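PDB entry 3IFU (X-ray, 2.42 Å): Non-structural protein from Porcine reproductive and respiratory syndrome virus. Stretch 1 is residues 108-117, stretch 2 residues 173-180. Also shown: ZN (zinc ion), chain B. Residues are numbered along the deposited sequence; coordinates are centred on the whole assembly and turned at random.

Stretch 1 108-117: AGQLTPTVLK
Stretch 2 (173-180) FCPFECAM

A short antiparallel bridge often fixes the register of two distant segments while side chains beyond it fill the gap, and this pair from a porcine reproductive and respiratory syndrome virus protein illustrates the principle. Pro 113, Leu 111 and Phe 176 cover the most surface. Leu 111, extended (phi/psi -108/133), pairs with Ala 179 (-96/121), their CA atoms 5.2 Å apart. Leu 111 N donates to Ala 179 O at 3.1 Å and Ala 179 N to Leu 111 O at 3.1 Å, both nearly linear. The CA-to-CB bond of Leu 111 points sideways; with chi1 t and chi2 p, its CG lies 4.0 Å from CZ of Phe 176, whose p rotamer (chi2 80°) carries the ring end nearer. Leu 116 CD1 (m, t) adds a second apolar contact, 4.1 Å from Phe 176 CZ. Beyond the single bridge, Thr 112 (chi1 t) adds a side-chain hydrogen bond, OG1 donating to Glu 177 O at 2.8 Å.

Pro 113 then opens a helix (-53/-35), in which Leu 116 N bonds to Thr 112 O at 2.9 Å. Lacking an N-H, Pro 113 contributes apolar ring carbons: its C-gamma exo ring places CG 3.6 Å from Cys 174 SG and 3.4 Å from Phe 176 O. Before the bridge, Gln 110 (-177/168; p, t, chi3 49°) sets OE1 3.4 Å from Cys 178 SG, and Gln 110 CB packs 3.8 Å from Met 180 CG. Met 180 ends the chain, its OXT binding zinc (ZN) at 2.1 Å.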

# COMPACT_ATOMS: atom_id res chain seq x y z
N ALA A 108 -9.89 16.25 16.03
CA ALA A 108 -11.28 15.86 15.95
C ALA A 108 -11.56 14.61 16.79
O ALA A 108 -12.70 14.38 17.21
CB ALA A 108 -11.66 15.61 14.49
N GLY A 109 -10.52 13.81 17.02
CA GLY A 109 -10.66 12.59 17.81
C GLY A 109 -11.61 11.57 17.19
O GLY A 109 -12.17 10.71 17.88
N GLN A 110 -11.79 11.68 15.88
CA GLN A 110 -12.68 10.80 15.14
C GLN A 110 -12.59 11.16 13.67
O GLN A 110 -12.03 12.20 13.32
CB GLN A 110 -14.12 10.97 15.63
CG GLN A 110 -14.60 12.42 15.63
CD GLN A 110 -16.06 12.57 16.07
OE1 GLN A 110 -16.47 12.02 17.10
NE2 GLN A 110 -16.84 13.31 15.29
N LEU A 111 -13.13 10.31 12.81
CA LEU A 111 -13.12 10.58 11.38
C LEU A 111 -14.55 10.92 11.00
O LEU A 111 -15.49 10.23 11.40
CB LEU A 111 -12.63 9.35 10.61
CG LEU A 111 -12.03 9.56 9.21
CD1 LEU A 111 -11.16 10.83 9.14
CD2 LEU A 111 -11.19 8.33 8.87
N THR A 112 -14.72 11.99 10.24
CA THR A 112 -16.06 12.41 9.87
C THR A 112 -16.09 13.08 8.49
O THR A 112 -15.06 13.51 7.99
CB THR A 112 -16.59 13.39 10.93
OG1 THR A 112 -17.99 13.56 10.76
CG2 THR A 112 -15.91 14.74 10.79
N PRO A 113 -17.28 13.16 7.86
CA PRO A 113 -17.37 13.79 6.54
C PRO A 113 -16.76 15.19 6.56
O PRO A 113 -16.15 15.63 5.58
CB PRO A 113 -18.86 13.82 6.27
CG PRO A 113 -19.34 12.59 6.94
CD PRO A 113 -18.59 12.61 8.26
N THR A 114 -16.92 15.88 7.68
CA THR A 114 -16.40 17.22 7.83
C THR A 114 -14.87 17.22 7.88
O THR A 114 -14.23 18.09 7.28
CB THR A 114 -16.98 17.89 9.09
OG1 THR A 114 -18.36 18.20 8.85
CG2 THR A 114 -16.22 19.14 9.45
N VAL A 115 -14.28 16.25 8.57
CA VAL A 115 -12.83 16.17 8.66
C VAL A 115 -12.24 15.77 7.30
O VAL A 115 -11.11 16.13 6.98
CB VAL A 115 -12.38 15.17 9.74
CG1 VAL A 115 -10.87 14.98 9.68
CG2 VAL A 115 -12.76 15.69 11.10
N LEU A 116 -13.01 15.02 6.52
CA LEU A 116 -12.53 14.61 5.20
C LEU A 116 -12.61 15.80 4.24
O LEU A 116 -11.80 15.92 3.33
CB LEU A 116 -13.36 13.43 4.67
CG LEU A 116 -13.19 12.10 5.40
CD1 LEU A 116 -14.15 11.07 4.84
CD2 LEU A 116 -11.76 11.62 5.27
N LYS A 117 -13.59 16.68 4.46
CA LYS A 117 -13.74 17.87 3.64
C LYS A 117 -12.60 18.83 3.94
O LYS A 117 -12.01 19.41 3.04
CB LYS A 117 -15.08 18.55 3.91
CG LYS A 117 -16.27 17.77 3.39
CD LYS A 117 -17.59 18.37 3.87
CE LYS A 117 -18.80 17.58 3.32
NZ LYS A 117 -20.09 18.06 3.91
N PHE A 173 -21.28 11.68 -0.68
CA PHE A 173 -21.32 10.41 0.02
C PHE A 173 -20.14 10.10 0.92
O PHE A 173 -18.98 10.39 0.60
CB PHE A 173 -21.47 9.25 -0.97
CG PHE A 173 -21.62 7.91 -0.31
CD1 PHE A 173 -22.87 7.47 0.11
CD2 PHE A 173 -20.50 7.13 -0.02
CE1 PHE A 173 -23.01 6.27 0.80
CE2 PHE A 173 -20.63 5.92 0.67
CZ PHE A 173 -21.89 5.50 1.08
N CYS A 174 -20.46 9.48 2.06
CA CYS A 174 -19.48 9.05 3.05
C CYS A 174 -20.14 7.89 3.80
O CYS A 174 -21.21 8.06 4.37
CB CYS A 174 -19.15 10.19 4.03
SG CYS A 174 -17.84 9.78 5.23
N PRO A 175 -19.51 6.71 3.80
CA PRO A 175 -20.05 5.53 4.48
C PRO A 175 -20.44 5.73 5.94
O PRO A 175 -21.29 5.03 6.47
CB PRO A 175 -18.92 4.51 4.33
CG PRO A 175 -18.29 4.89 3.03
CD PRO A 175 -18.22 6.40 3.16
N PHE A 176 -19.81 6.71 6.59
CA PHE A 176 -20.07 6.95 8.01
C PHE A 176 -20.28 8.41 8.38
O PHE A 176 -20.03 9.32 7.58
CB PHE A 176 -18.89 6.40 8.81
CG PHE A 176 -17.56 6.93 8.34
CD1 PHE A 176 -17.12 8.19 8.71
CD2 PHE A 176 -16.76 6.17 7.48
CE1 PHE A 176 -15.91 8.70 8.23
CE2 PHE A 176 -15.56 6.67 6.99
CZ PHE A 176 -15.13 7.93 7.37
N GLU A 177 -20.74 8.62 9.61
CA GLU A 177 -20.98 9.94 10.16
C GLU A 177 -19.92 10.15 11.23
O GLU A 177 -19.43 11.25 11.45
CB GLU A 177 -22.36 10.00 10.80
CG GLU A 177 -23.50 9.96 9.82
CD GLU A 177 -23.54 11.22 8.98
OE1 GLU A 177 -22.70 11.36 8.07
OE2 GLU A 177 -24.41 12.07 9.26
N CYS A 178 -19.58 9.06 11.90
CA CYS A 178 -18.58 9.11 12.96
C CYS A 178 -17.91 7.75 13.09
O CYS A 178 -18.45 6.82 13.69
CB CYS A 178 -19.24 9.50 14.28
SG CYS A 178 -18.13 9.43 15.69
N ALA A 179 -16.72 7.64 12.51
CA ALA A 179 -15.96 6.41 12.60
C ALA A 179 -15.00 6.59 13.76
O ALA A 179 -14.20 7.53 13.78
CB ALA A 179 -15.20 6.17 11.30
N MET A 180 -15.10 5.71 14.74
CA MET A 180 -14.25 5.76 15.92
C MET A 180 -13.86 4.33 16.22
O MET A 180 -12.74 4.10 16.74
CB MET A 180 -15.00 6.31 17.13
CG MET A 180 -15.45 7.73 17.02
SD MET A 180 -15.81 8.35 18.68
CE MET A 180 -17.37 7.52 19.00
OXT MET A 180 -14.71 3.47 15.93
ZN ZN B . -13.92 1.66 15.30